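Local coordinates for universal stress protein MT1672 (PDB 1TQ8), which belongs to the universal stress protein A family and probably takes part in the mycobacterial response to stress, at the interface of chains A and B. Coordinates in Å, arbitrary orientation; residue numbers count along the deposited sequence, not the author numbering. Chains: chain A/B, hypothetical protein Rv1636.

The interface of chains A and B. Residues chain A 111, 125-128; chain B 133-135, 137-138.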
loop_
_atom_site.group_PDB
_atom_site.type_symbol
_atom_site.label_atom_id
_atom_site.label_comp_id
_atom_site.label_asym_id
_atom_site.label_seq_id
_atom_site.Cartn_x
_atom_site.Cartn_y
_atom_site.Cartn_z
ATOM N N LEU A 111 17.128 4.730 -1.539
ATOM C CA LEU A 111 16.930 4.027 -2.803
ATOM C C LEU A 111 16.528 4.990 -3.931
ATOM O O LEU A 111 17.016 4.878 -5.056
ATOM C CB LEU A 111 15.887 2.918 -2.643
ATOM C CG LEU A 111 15.658 2.025 -3.867
ATOM C CD1 LEU A 111 16.945 1.274 -4.179
ATOM C CD2 LEU A 111 14.500 1.034 -3.613
ATOM N N VAL A 125 12.927 -6.057 -5.824
ATOM C CA VAL A 125 12.995 -6.512 -4.441
ATOM C C VAL A 125 12.264 -7.830 -4.300
ATOM O O VAL A 125 11.384 -8.154 -5.091
ATOM C CB VAL A 125 12.370 -5.506 -3.440
ATOM C CG1 VAL A 125 13.144 -4.188 -3.476
ATOM C CG2 VAL A 125 10.892 -5.272 -3.759
ATOM N N GLY A 126 12.642 -8.603 -3.298
ATOM C CA GLY A 126 11.967 -9.861 -3.073
ATOM C C GLY A 126 10.797 -9.532 -2.168
ATOM O O GLY A 126 10.920 -8.685 -1.276
ATOM N N ASN A 127 9.663 -10.185 -2.390
ATOM C CA ASN A 127 8.467 -9.939 -1.594
ATOM C C ASN A 127 8.734 -10.366 -0.168
ATOM O O ASN A 127 9.537 -11.256 0.080
ATOM C CB ASN A 127 7.290 -10.745 -2.151
ATOM C CG ASN A 127 5.935 -10.201 -1.715
ATOM O OD1 ASN A 127 5.851 -9.330 -0.848
ATOM N ND2 ASN A 127 4.864 -10.718 -2.324
ATOM N N VAL A 128 8.070 -9.726 0.777
ATOM C CA VAL A 128 8.232 -10.093 2.174
ATOM C C VAL A 128 7.076 -9.454 2.914
ATOM O O VAL A 128 6.455 -8.533 2.396
ATOM C CB VAL A 128 9.591 -9.605 2.741
ATOM C CG1 VAL A 128 9.705 -8.091 2.625
ATOM C CG2 VAL A 128 9.738 -10.059 4.199
ATOM N N ILE B 133 15.167 -2.718 2.875
ATOM C CA ILE B 133 14.735 -2.042 1.656
ATOM C C ILE B 133 13.381 -2.589 1.186
ATOM O O ILE B 133 12.449 -1.836 0.914
ATOM C CB ILE B 133 15.745 -2.230 0.498
ATOM C CG1 ILE B 133 17.083 -1.588 0.855
ATOM C CG2 ILE B 133 15.183 -1.604 -0.781
ATOM C CD1 ILE B 133 18.173 -1.866 -0.140
ATOM N N ALA B 134 13.280 -3.903 1.088
ATOM C CA ALA B 134 12.044 -4.512 0.633
ATOM C C ALA B 134 10.915 -4.232 1.621
ATOM O O ALA B 134 9.812 -3.851 1.220
ATOM C CB ALA B 134 12.238 -6.012 0.460
ATOM N N GLY B 135 11.199 -4.423 2.907
ATOM C CA GLY B 135 10.200 -4.191 3.931
ATOM C C GLY B 135 9.551 -2.826 3.806
ATOM O O GLY B 135 8.325 -2.705 3.834
ATOM N N LEU B 137 9.900 -0.693 1.116
ATOM C CA LEU B 137 9.443 -0.465 -0.250
ATOM C C LEU B 137 8.094 -1.119 -0.580
ATOM O O LEU B 137 7.349 -0.617 -1.419
ATOM C CB LEU B 137 10.500 -0.952 -1.244
ATOM C CG LEU B 137 10.171 -0.739 -2.723
ATOM C CD1 LEU B 137 10.079 0.738 -3.013
ATOM C CD2 LEU B 137 11.244 -1.377 -3.587
ATOM N N LEU B 138 7.773 -2.216 0.098
ATOM C CA LEU B 138 6.526 -2.941 -0.156
ATOM C C LEU B 138 5.338 -2.564 0.722
ATOM O O LEU B 138 4.264 -3.161 0.600
ATOM C CB LEU B 138 6.775 -4.440 -0.012
ATOM C CG LEU B 138 7.829 -4.958 -0.989
ATOM C CD1 LEU B 138 8.142 -6.421 -0.696
ATOM C CD2 LEU B 138 7.314 -4.782 -2.420
#
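The short helix 133-137 of chain B and B:Leu138, which follows it, pack against chain A, meeting A:Val125 near the end of strand 122-126, A:Leu111 of helix 107-117 and the loop residues A:Asn127 and A:Val128. A:Val125 turns both methyls to chain B: CG1 lies 3.4 Å from CD2 of B:Leu137, the two side chains crossing obliquely, while CG2 meets CD2 of B:Leu138 tip to tip at 3.9 Å. B:Leu137 holds CG anti to its backbone N (chi1 -178°), which brings CD2 to both A:Val125 and, at 4.1 Å, CD2 of A:Leu111. Nearby, CD2 of A:Leu111 touches CG2 of B:Ile133 at 3.9 Å, the side chains crossing at about a right angle. The CB methyl of B:Ala134 sits against the carbonyl O of A:Gly126 at 3.4 Å and also meets CG1 of A:Val128, which chi1 59° places between its own backbone N and carbonyl carbon. The other branch of B:Leu138, CD1, lies against the loop backbone, 3.6 Å from N of A:Val128. That N-H bonds within chain A to the amide oxygen OD1 of A:Asn127 (2.8 Å), a bent bond with the donor tilted 28° from the carbonyl plane. No polar pair bridges the chains here, so this patch rests on apolar packing and shape. With its two-fold twin, it may help hold two subunits together, if the pairing seen in the crystal is the biological one.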